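Local coordinates for Mono(ADP-ribosyl)transferase SpvB (Salmonella typhimurium, PDB 2GWL), which probably transfers ADP-ribose from NAD(+) to host actin, which stops the actin from assembling into filaments and so breaks down the cytoskeleton, at residues 73-78 with 146-151; 123-128 with 195-200; 5-10 with 134-139. All coordinates share one frame; numbering follows the deposited sequence.

Interaction 1 (73-78 with 146-151); sequences TDHRVV and AEMLFP. With NAI (1,4-dihydronicotinamide adenine dinucleotide), chain B.
The methyl end of Met148 is spent on two polar atoms: CE lies 3.6 Å from Thr73 OG1 and 3.8 Å from His75 ND1. The setting is the C-terminal ADP-ribosyltransferase domain of SpvB, where strand 148-150 of the small antiparallel sheet faces the loop that leads into edge strand 77-82 of the larger mixed sheet. Met148 runs straight out from its strand and turns at its last torsion (chi3 -77°), which carries the methyl past the thioether toward the loop; its chain slides past Thr73 and His75 in the opposite sense. Closer to the backbone, SD rests 4.0 Å from Val78 CG1, the two side chains crossing at about a right angle. The other branch of Val78, CG2, makes a looser contact, 4.4 Å from Phe150 CE2. Alternation along the extended chain then explains a division of labour: Met148 packs between the sheets while Glu147, its neighbour, points to the bound reduced dinucleotide, NADH. Glu147 is the second glutamate of the Glu-x-Glu motif of arginine-specific transferases and a predicted active-site residue. With CG anti to the backbone N (chi1 177°), the extended chain reaches the ligand, where OE1 accepts a hydrogen bond of 2.7 Å from O2D of the nicotinamide ribose. Ser110 engages the other oxygen, OE2, and so helps to fix the rotation of the carboxylate. The loop has a hydrogen bond of its own: Thr73 OG1 and His75 ND1 are 2.9 Å apart, OG1 lying in the plane of the imidazole at its edge.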
loop_
_atom_site.group_PDB
_atom_site.type_symbol
_atom_site.label_atom_id
_atom_site.label_comp_id
_atom_site.label_asym_id
_atom_site.label_seq_id
_atom_site.Cartn_x
_atom_site.Cartn_y
_atom_site.Cartn_z
ATOM N N THR A 73 2.146 15.815 -6.420
ATOM C CA THR A 73 0.832 16.314 -6.850
ATOM C C THR A 73 0.126 16.972 -5.677
ATOM O O THR A 73 0.612 16.948 -4.563
ATOM C CB THR A 73 -0.041 15.189 -7.417
ATOM O OG1 THR A 73 0.094 14.027 -6.614
ATOM C CG2 THR A 73 0.398 14.807 -8.827
ATOM N N ASP A 74 -1.000 17.617 -5.925
ATOM C CA ASP A 74 -1.656 18.390 -4.863
ATOM C C ASP A 74 -2.685 17.642 -4.038
ATOM O O ASP A 74 -3.398 18.266 -3.256
ATOM C CB ASP A 74 -2.267 19.648 -5.470
ATOM C CG ASP A 74 -1.208 20.541 -6.041
ATOM O OD1 ASP A 74 -0.193 20.772 -5.331
ATOM O OD2 ASP A 74 -1.353 21.006 -7.196
ATOM N N HIS A 75 -2.733 16.317 -4.174
ATOM C CA HIS A 75 -3.695 15.482 -3.470
ATOM C C HIS A 75 -3.588 15.609 -1.945
ATOM O O HIS A 75 -2.497 15.572 -1.350
ATOM C CB HIS A 75 -3.553 14.009 -3.861
ATOM C CG HIS A 75 -3.783 13.737 -5.314
ATOM N ND1 HIS A 75 -2.768 13.780 -6.250
ATOM C CD2 HIS A 75 -4.902 13.393 -5.987
ATOM C CE1 HIS A 75 -3.269 13.516 -7.445
ATOM N NE2 HIS A 75 -4.563 13.273 -7.308
ATOM N N ARG A 76 -4.736 15.747 -1.318
ATOM C CA ARG A 76 -4.828 15.838 0.146
ATOM C C ARG A 76 -5.618 14.705 0.817
ATOM O O ARG A 76 -5.644 14.621 2.037
ATOM C CB ARG A 76 -5.412 17.214 0.551
ATOM C CG ARG A 76 -4.450 18.404 0.266
ATOM C CD ARG A 76 -3.027 18.255 0.905
ATOM N NE ARG A 76 -3.092 18.406 2.354
ATOM C CZ ARG A 76 -3.070 19.581 2.994
ATOM N NH1 ARG A 76 -2.964 20.741 2.333
ATOM N NH2 ARG A 76 -3.164 19.603 4.322
ATOM N N VAL A 77 -6.197 13.805 0.035
ATOM C CA VAL A 77 -6.772 12.623 0.571
ATOM C C VAL A 77 -6.650 11.523 -0.462
ATOM O O VAL A 77 -6.712 11.788 -1.651
ATOM C CB VAL A 77 -8.306 12.872 0.947
ATOM C CG1 VAL A 77 -9.111 13.090 -0.295
ATOM C CG2 VAL A 77 -8.865 11.710 1.692
ATOM N N VAL A 78 -6.515 10.288 -0.002
ATOM C CA VAL A 78 -6.513 9.118 -0.888
ATOM C C VAL A 78 -7.264 8.045 -0.204
ATOM O O VAL A 78 -7.560 8.140 1.012
ATOM C CB VAL A 78 -5.057 8.622 -1.190
ATOM C CG1 VAL A 78 -4.381 9.618 -2.016
ATOM C CG2 VAL A 78 -4.322 8.369 0.099
ATOM N N ALA A 146 -5.927 5.222 -11.514
ATOM C CA ALA A 146 -4.901 5.932 -10.799
ATOM C C ALA A 146 -4.461 5.242 -9.492
ATOM O O ALA A 146 -5.224 4.535 -8.810
ATOM C CB ALA A 146 -5.296 7.388 -10.559
ATOM N N GLU A 147 -3.184 5.449 -9.183
ATOM C CA GLU A 147 -2.542 4.879 -7.989
ATOM C C GLU A 147 -1.499 5.832 -7.418
ATOM O O GLU A 147 -0.552 6.244 -8.089
ATOM C CB GLU A 147 -1.914 3.510 -8.270
ATOM C CG GLU A 147 -1.185 2.926 -7.061
ATOM C CD GLU A 147 -0.743 1.494 -7.197
ATOM O OE1 GLU A 147 -0.929 0.895 -8.255
ATOM O OE2 GLU A 147 -0.178 0.984 -6.232
ATOM N N MET A 148 -1.681 6.180 -6.162
ATOM C CA MET A 148 -0.665 6.856 -5.395
ATOM C C MET A 148 0.002 5.794 -4.495
ATOM O O MET A 148 -0.630 5.198 -3.636
ATOM C CB MET A 148 -1.235 7.982 -4.546
ATOM C CG MET A 148 -0.142 8.674 -3.776
ATOM S SD MET A 148 -0.550 10.165 -2.969
ATOM C CE MET A 148 -0.602 11.411 -4.217
ATOM N N LEU A 149 1.292 5.560 -4.707
ATOM C CA LEU A 149 2.052 4.607 -3.910
ATOM C C LEU A 149 2.933 5.327 -2.901
ATOM O O LEU A 149 3.512 6.367 -3.181
ATOM C CB LEU A 149 2.930 3.740 -4.837
ATOM C CG LEU A 149 3.639 2.466 -4.290
ATOM C CD1 LEU A 149 2.703 1.257 -3.902
ATOM C CD2 LEU A 149 4.636 1.968 -5.337
ATOM N N PHE A 150 3.073 4.715 -1.732
ATOM C CA PHE A 150 3.909 5.215 -0.675
ATOM C C PHE A 150 5.013 4.189 -0.413
ATOM O O PHE A 150 4.774 2.984 -0.470
ATOM C CB PHE A 150 3.150 5.451 0.636
ATOM C CG PHE A 150 2.083 6.569 0.558
ATOM C CD1 PHE A 150 2.264 7.773 1.210
ATOM C CD2 PHE A 150 0.958 6.384 -0.227
ATOM C CE1 PHE A 150 1.291 8.804 1.108
ATOM C CE2 PHE A 150 -0.067 7.390 -0.314
ATOM C CZ PHE A 150 0.110 8.580 0.307
ATOM N N PRO A 151 6.195 4.672 -0.044
ATOM C CA PRO A 151 7.321 3.794 0.287
ATOM C C PRO A 151 7.120 3.122 1.625
ATOM O O PRO A 151 6.183 3.449 2.380
ATOM C CB PRO A 151 8.537 4.769 0.337
ATOM C CG PRO A 151 7.996 6.007 0.798
ATOM C CD PRO A 151 6.567 6.081 0.134
HETATM P PA NAI B . -1.403 -5.091 -0.273
HETATM O O1A NAI B . -0.956 -3.697 -0.096
HETATM O O2A NAI B . -0.279 -6.066 -0.280
HETATM O O5B NAI B . -2.663 -5.393 0.700
HETATM C C5B NAI B . -2.509 -6.394 1.634
HETATM C C4B NAI B . -3.794 -7.095 2.017
HETATM O O4B NAI B . -3.119 -7.939 2.905
HETATM C C3B NAI B . -4.912 -6.379 2.817
HETATM O O3B NAI B . -6.198 -6.318 2.184
HETATM C C2B NAI B . -4.970 -7.185 4.115
HETATM O O2B NAI B . -6.022 -8.142 4.085
HETATM C C1B NAI B . -3.649 -7.960 4.193
HETATM N N9A NAI B . -2.686 -7.419 5.159
HETATM C C8A NAI B . -1.859 -8.216 5.910
HETATM N N7A NAI B . -1.136 -7.442 6.744
HETATM C C5A NAI B . -1.503 -6.161 6.492
HETATM C C6A NAI B . -1.053 -5.014 7.063
HETATM N N6A NAI B . -0.226 -5.161 8.114
HETATM N N1A NAI B . -1.577 -3.823 6.634
HETATM C C2A NAI B . -2.550 -3.760 5.659
HETATM N N3A NAI B . -3.001 -4.920 5.085
HETATM C C4A NAI B . -2.486 -6.111 5.511
HETATM O O3 NAI B . -2.182 -5.185 -1.687
HETATM P PN NAI B . -3.075 -4.018 -2.344
HETATM O O1N NAI B . -2.796 -2.629 -1.851
HETATM O O2N NAI B . -4.446 -4.560 -2.254
HETATM O O5D NAI B . -2.619 -3.970 -3.886
HETATM C C5D NAI B . -3.040 -4.972 -4.786
HETATM C C4D NAI B . -3.274 -4.309 -6.145
HETATM O O4D NAI B . -4.244 -3.281 -6.029
HETATM C C3D NAI B . -1.998 -3.669 -6.683
HETATM O O3D NAI B . -1.810 -4.115 -8.009
HETATM C C2D NAI B . -2.289 -2.190 -6.646
HETATM O O2D NAI B . -1.729 -1.668 -7.816
HETATM C C1D NAI B . -3.823 -2.101 -6.652
HETATM N N1N NAI B . -4.393 -0.966 -5.887
HETATM C C2N NAI B . -4.759 -1.178 -4.579
HETATM C C3N NAI B . -5.277 -0.132 -3.823
HETATM C C7N NAI B . -6.097 -0.447 -2.569
HETATM O O7N NAI B . -7.153 0.411 -2.282
HETATM N N7N NAI B . -5.880 -1.509 -1.763
HETATM C C4N NAI B . -5.405 1.125 -4.441
HETATM C C5N NAI B . -5.022 1.330 -5.766
HETATM C C6N NAI B . -4.526 0.269 -6.496
#

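Interaction 2 (123-128 with 195-200); sequences LNIYLE and MRVLNS
Strands 123-126 and 195-197 run parallel with a twist of 40°, Ile125 beside Met195 and Tyr126 beside Arg196, and are joined by three nearly straight bonds: Met195 N to Asn124 O, Tyr126 N to Met195 O, and Val197 N to Tyr126 O at 2.9 Å. On the face that carries Ile125, Met195 SD lies 4.0 Å from both methyls of Leu123. Val197 CG2 stands 3.6 Å from Ile125 CG2. Leu127 CD2 and Val197 CG2 are pressed to 3.4 Å, tighter than ordinary van der Waals contact. Both strands lie inside the five-stranded mixed sheet of the transferase core, between strands 77-82 and 154-163. The face that carries Tyr126 holds the charged groups of the contact. There the Arg196 guanidinium lies over Tyr126 CB, its plane only 9° from that of the phenol ring, and a bend at chi3 (-56°) lifts it there. Its NH1 forms a salt bridge of 2.7 Å with Glu128 OE2, which lies near the guanidinium plane; the hydrogen bond within it is weak, the N-H pointing well off the oxygen. Glu159 forms a salt bridge with Arg196 NE and Arg76 with Glu128 OE1, giving acid and base each a second partner. Beyond the strands, a water accepts from Glu128 N at 2.7 Å, sits 2.9 Å from Val197 O and lies close to Asn199 OD1, while Asn199 ND2 gives a weak bond of 3.3 Å to Glu128 O.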
loop_
_atom_site.group_PDB
_atom_site.type_symbol
_atom_site.label_atom_id
_atom_site.label_comp_id
_atom_site.label_asym_id
_atom_site.label_seq_id
_atom_site.Cartn_x
_atom_site.Cartn_y
_atom_site.Cartn_z
ATOM N N LEU A 123 -10.449 2.824 3.962
ATOM C CA LEU A 123 -9.564 3.823 4.567
ATOM C C LEU A 123 -9.672 5.118 3.832
ATOM O O LEU A 123 -9.574 5.166 2.598
ATOM C CB LEU A 123 -8.071 3.344 4.543
ATOM C CG LEU A 123 -7.837 1.958 5.122
ATOM C CD1 LEU A 123 -6.317 1.707 5.076
ATOM C CD2 LEU A 123 -8.302 1.838 6.565
ATOM N N ASN A 124 -9.911 6.166 4.597
ATOM C CA ASN A 124 -10.025 7.533 4.150
ATOM C C ASN A 124 -8.834 8.204 4.748
ATOM O O ASN A 124 -8.745 8.418 5.982
ATOM C CB ASN A 124 -11.361 8.123 4.640
ATOM C CG ASN A 124 -11.566 9.534 4.232
ATOM O OD1 ASN A 124 -11.410 9.884 3.069
ATOM N ND2 ASN A 124 -12.027 10.363 5.186
ATOM N N ILE A 125 -7.826 8.417 3.881
ATOM C CA ILE A 125 -6.458 8.785 4.366
ATOM C C ILE A 125 -6.131 10.208 3.989
ATOM O O ILE A 125 -5.892 10.526 2.831
ATOM C CB ILE A 125 -5.369 7.850 3.759
ATOM C CG1 ILE A 125 -5.745 6.417 4.012
ATOM C CG2 ILE A 125 -4.028 8.231 4.391
ATOM C CD1 ILE A 125 -4.925 5.355 3.359
ATOM N N TYR A 126 -6.119 11.096 4.992
ATOM C CA TYR A 126 -5.733 12.459 4.795
ATOM C C TYR A 126 -4.220 12.618 4.762
ATOM O O TYR A 126 -3.482 11.945 5.479
ATOM C CB TYR A 126 -6.302 13.331 5.882
ATOM C CG TYR A 126 -7.789 13.329 5.799
ATOM C CD1 TYR A 126 -8.443 14.044 4.797
ATOM C CD2 TYR A 126 -8.542 12.576 6.682
ATOM C CE1 TYR A 126 -9.830 14.041 4.704
ATOM C CE2 TYR A 126 -9.934 12.576 6.604
ATOM C CZ TYR A 126 -10.569 13.333 5.602
ATOM O OH TYR A 126 -11.945 13.311 5.443
ATOM N N LEU A 127 -3.788 13.535 3.925
ATOM C CA LEU A 127 -2.326 13.725 3.656
ATOM C C LEU A 127 -2.006 15.173 3.944
ATOM O O LEU A 127 -2.841 16.052 3.677
ATOM C CB LEU A 127 -2.002 13.392 2.188
ATOM C CG LEU A 127 -2.356 12.028 1.666
ATOM C CD1 LEU A 127 -2.067 11.947 0.163
ATOM C CD2 LEU A 127 -1.660 10.995 2.502
ATOM N N GLU A 128 -0.824 15.441 4.500
ATOM C CA GLU A 128 -0.322 16.792 4.703
ATOM C C GLU A 128 0.724 17.090 3.634
ATOM O O GLU A 128 1.295 16.170 3.066
ATOM C CB GLU A 128 0.327 16.950 6.084
ATOM C CG GLU A 128 -0.613 16.968 7.284
ATOM C CD GLU A 128 -1.840 17.804 7.105
ATOM O OE1 GLU A 128 -1.704 18.989 6.746
ATOM O OE2 GLU A 128 -2.956 17.277 7.330
ATOM N N MET A 195 -8.118 8.286 8.729
ATOM C CA MET A 195 -6.694 8.241 9.125
ATOM C C MET A 195 -5.958 9.427 8.569
ATOM O O MET A 195 -6.441 10.115 7.685
ATOM C CB MET A 195 -5.995 7.009 8.552
ATOM C CG MET A 195 -6.663 5.738 8.680
ATOM S SD MET A 195 -5.654 4.499 7.871
ATOM C CE MET A 195 -5.102 3.598 9.248
ATOM N N ARG A 196 -4.748 9.656 9.086
ATOM C CA ARG A 196 -3.929 10.747 8.632
ATOM C C ARG A 196 -2.494 10.246 8.525
ATOM O O ARG A 196 -1.985 9.663 9.466
ATOM C CB ARG A 196 -3.972 11.906 9.607
ATOM C CG ARG A 196 -3.220 13.162 9.202
ATOM C CD ARG A 196 -3.581 14.347 10.130
ATOM N NE ARG A 196 -5.017 14.524 10.107
ATOM C CZ ARG A 196 -5.690 15.104 9.111
ATOM N NH1 ARG A 196 -5.048 15.681 8.099
ATOM N NH2 ARG A 196 -7.033 15.152 9.175
ATOM N N VAL A 197 -1.876 10.463 7.388
ATOM C CA VAL A 197 -0.386 10.209 7.300
ATOM C C VAL A 197 0.413 11.218 8.085
ATOM O O VAL A 197 0.244 12.431 7.940
ATOM C CB VAL A 197 0.103 10.163 5.841
ATOM C CG1 VAL A 197 1.666 9.962 5.790
ATOM C CG2 VAL A 197 -0.598 9.058 5.104
ATOM N N LEU A 198 1.302 10.738 8.959
ATOM C CA LEU A 198 2.155 11.641 9.750
ATOM C C LEU A 198 3.492 11.754 9.043
ATOM O O LEU A 198 4.227 10.771 9.007
ATOM C CB LEU A 198 2.395 11.096 11.151
ATOM C CG LEU A 198 1.153 10.889 11.986
ATOM C CD1 LEU A 198 1.501 10.238 13.302
ATOM C CD2 LEU A 198 0.463 12.209 12.222
ATOM N N ASN A 199 3.790 12.925 8.478
ATOM C CA ASN A 199 5.042 13.124 7.685
ATOM C C ASN A 199 6.192 13.319 8.640
ATOM O O ASN A 199 5.996 13.733 9.787
ATOM C CB ASN A 199 5.031 14.415 6.846
ATOM C CG ASN A 199 3.988 14.444 5.776
ATOM O OD1 ASN A 199 3.461 13.419 5.384
ATOM N ND2 ASN A 199 3.688 15.658 5.275
ATOM N N SER A 200 7.396 13.105 8.119
ATOM C CA SER A 200 8.668 13.501 8.737
ATOM C C SER A 200 9.430 12.257 9.231
ATOM O O SER A 200 8.935 11.098 9.233
ATOM C CB SER A 200 8.506 14.527 9.846
ATOM O OG SER A 200 9.749 14.798 10.459
ATOM O OXT SER A 200 10.586 12.416 9.625
HETATM O O HOH W 1 0.857 13.499 5.283
#

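Interaction 3 (5-10 with 134-139); sequences QALRYY and RILGDV
Leu7 and Arg8, consecutive residues of the N-terminal helix 2-23, both pack on Val139, Leu7 with its branched end and Arg8 with the aliphatic start of its chain. Here the helical part of the transferase core meets the short 3-10 turn that follows strand 134-135. Leu7 leaves the helix with CG opposite the backbone N (chi1 176°), which extends it toward the turn and brings CD2 within 3.8 Å of Val139 CG1. The same methyl reaches Leu136 CD2 at 4.1 Å, and since Leu7 also touches Leu149, the contact joins the hydrophobic filling between helix and sheet. Leu136 lies next to the NADH site, its side chain about 4 Å from that of Glu147. Arg8 begins less directly: the bond from CA to CB does not aim at the turn, and the chain crosses Val139 at a slant, CG 3.8 Å from Val139 CG1. A chi3 of 137°, away from the staggered values, then swings the guanidinium back over the backbone carbonyls of the turn. NH2 is modelled very close to Asp138 O, but the angle is poor and the contact is doubtful as a bond. Within the turn, Val139 N bonds back to Leu136 O at 3.1 Å. Val139 O, by contrast, is buried by the contact with no partner in the model; it lies 3.5 Å from Arg8 CG, above one face of the guanidinium and displaced toward its rim.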
loop_
_atom_site.group_PDB
_atom_site.type_symbol
_atom_site.label_atom_id
_atom_site.label_comp_id
_atom_site.label_asym_id
_atom_site.label_seq_id
_atom_site.Cartn_x
_atom_site.Cartn_y
_atom_site.Cartn_z
ATOM N N GLN A 5 12.816 1.667 -13.555
ATOM C CA GLN A 5 12.591 0.337 -14.116
ATOM C C GLN A 5 12.262 -0.680 -13.018
ATOM O O GLN A 5 11.398 -1.523 -13.209
ATOM C CB GLN A 5 13.809 -0.151 -14.940
ATOM C CG GLN A 5 13.917 0.537 -16.280
ATOM C CD GLN A 5 15.171 0.191 -17.000
ATOM O OE1 GLN A 5 15.559 -0.994 -17.056
ATOM N NE2 GLN A 5 15.864 1.231 -17.548
ATOM N N ALA A 6 12.929 -0.587 -11.883
ATOM C CA ALA A 6 12.654 -1.474 -10.744
ATOM C C ALA A 6 11.207 -1.239 -10.191
ATOM O O ALA A 6 10.503 -2.182 -9.812
ATOM C CB ALA A 6 13.651 -1.257 -9.661
ATOM N N LEU A 7 10.787 0.024 -10.191
ATOM C CA LEU A 7 9.452 0.408 -9.723
ATOM C C LEU A 7 8.430 -0.116 -10.693
ATOM O O LEU A 7 7.429 -0.651 -10.240
ATOM C CB LEU A 7 9.342 1.925 -9.557
ATOM C CG LEU A 7 7.910 2.465 -9.162
ATOM C CD1 LEU A 7 7.367 1.906 -7.826
ATOM C CD2 LEU A 7 8.020 3.993 -9.134
ATOM N N ARG A 8 8.687 -0.055 -12.011
ATOM C CA ARG A 8 7.816 -0.675 -12.995
ATOM C C ARG A 8 7.663 -2.169 -12.724
ATOM O O ARG A 8 6.573 -2.711 -12.772
ATOM C CB ARG A 8 8.310 -0.463 -14.449
ATOM C CG ARG A 8 8.212 0.964 -14.956
ATOM C CD ARG A 8 8.639 1.116 -16.452
ATOM N NE ARG A 8 7.727 1.986 -17.218
ATOM C CZ ARG A 8 6.490 1.667 -17.655
ATOM N NH1 ARG A 8 5.911 0.486 -17.405
ATOM N NH2 ARG A 8 5.812 2.554 -18.373
ATOM N N TYR A 9 8.749 -2.849 -12.445
ATOM C CA TYR A 9 8.688 -4.279 -12.128
ATOM C C TYR A 9 7.915 -4.569 -10.812
ATOM O O TYR A 9 7.147 -5.507 -10.764
ATOM C CB TYR A 9 10.095 -4.842 -11.992
ATOM C CG TYR A 9 10.134 -6.329 -11.725
ATOM C CD1 TYR A 9 10.119 -7.249 -12.771
ATOM C CD2 TYR A 9 10.229 -6.801 -10.432
ATOM C CE1 TYR A 9 10.194 -8.607 -12.515
ATOM C CE2 TYR A 9 10.320 -8.149 -10.170
ATOM C CZ TYR A 9 10.297 -9.040 -11.194
ATOM O OH TYR A 9 10.362 -10.371 -10.892
ATOM N N TYR A 10 8.152 -3.794 -9.774
ATOM C CA TYR A 10 7.374 -3.832 -8.525
ATOM C C TYR A 10 5.857 -3.797 -8.814
ATOM O O TYR A 10 5.061 -4.662 -8.307
ATOM C CB TYR A 10 7.749 -2.672 -7.603
ATOM C CG TYR A 10 6.791 -2.563 -6.410
ATOM C CD1 TYR A 10 6.997 -3.298 -5.272
ATOM C CD2 TYR A 10 5.644 -1.787 -6.500
ATOM C CE1 TYR A 10 6.077 -3.300 -4.254
ATOM C CE2 TYR A 10 4.731 -1.740 -5.473
ATOM C CZ TYR A 10 4.951 -2.505 -4.337
ATOM O OH TYR A 10 4.037 -2.534 -3.285
ATOM N N ARG A 134 3.299 9.096 -4.118
ATOM C CA ARG A 134 3.492 9.564 -5.480
ATOM C C ARG A 134 2.577 8.868 -6.428
ATOM O O ARG A 134 2.443 7.663 -6.399
ATOM C CB ARG A 134 4.960 9.378 -6.008
ATOM C CG ARG A 134 6.020 10.083 -5.257
ATOM C CD ARG A 134 6.007 11.574 -5.530
ATOM N NE ARG A 134 7.098 12.195 -4.798
ATOM C CZ ARG A 134 7.033 12.674 -3.553
ATOM N NH1 ARG A 134 5.909 12.649 -2.860
ATOM N NH2 ARG A 134 8.113 13.214 -2.999
ATOM N N ILE A 135 1.946 9.646 -7.294
ATOM C CA ILE A 135 1.124 9.120 -8.380
ATOM C C ILE A 135 1.972 8.349 -9.388
ATOM O O ILE A 135 2.956 8.883 -9.915
ATOM C CB ILE A 135 0.383 10.276 -9.121
ATOM C CG1 ILE A 135 -0.657 10.958 -8.190
ATOM C CG2 ILE A 135 -0.297 9.766 -10.396
ATOM C CD1 ILE A 135 -1.812 10.093 -7.804
ATOM N N LEU A 136 1.606 7.114 -9.708
ATOM C CA LEU A 136 2.472 6.303 -10.605
ATOM C C LEU A 136 2.345 6.659 -12.042
ATOM O O LEU A 136 3.331 6.639 -12.775
ATOM C CB LEU A 136 2.190 4.808 -10.481
ATOM C CG LEU A 136 2.486 4.216 -9.111
ATOM C CD1 LEU A 136 2.193 2.751 -9.113
ATOM C CD2 LEU A 136 3.975 4.447 -8.715
ATOM N N GLY A 137 1.137 6.956 -12.487
ATOM C CA GLY A 137 0.918 7.302 -13.885
ATOM C C GLY A 137 1.386 6.162 -14.787
ATOM O O GLY A 137 1.091 4.983 -14.518
ATOM N N ASP A 138 2.091 6.516 -15.847
ATOM C CA ASP A 138 2.555 5.527 -16.820
ATOM C C ASP A 138 3.704 4.623 -16.330
ATOM O O ASP A 138 4.061 3.678 -17.008
ATOM C CB ASP A 138 2.926 6.198 -18.145
ATOM C CG ASP A 138 1.706 6.458 -19.019
ATOM O OD1 ASP A 138 0.570 6.532 -18.468
ATOM O OD2 ASP A 138 1.879 6.594 -20.249
ATOM N N VAL A 139 4.255 4.885 -15.155
ATOM C CA VAL A 139 5.137 3.908 -14.524
ATOM C C VAL A 139 4.337 2.663 -14.077
ATOM O O VAL A 139 4.906 1.578 -13.957
ATOM C CB VAL A 139 5.850 4.507 -13.329
ATOM C CG1 VAL A 139 6.602 3.427 -12.589
ATOM C CG2 VAL A 139 6.837 5.545 -13.805
#

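In the fold
Along the chain the six segments come in the order 5-10, 73-78, 123-128, 134-139, 146-151, 195-200, and every pair of contacts interleaves. Interaction 1 stands in the middle, its centre about 10 Å from that of interaction 2 and about 13 Å from that of interaction 3; the outer two lie about 22 Å apart between centres and do not touch. Strands 77-82 and 121-126, neighbours in the mixed sheet, tie interaction 1 to interaction 2, while strands 148-150 and 134-135 pair in the smaller sheet and tie it to interaction 3. Helix, small sheet and large sheet are thus connected across the core, around the cleft that binds the dinucleotide.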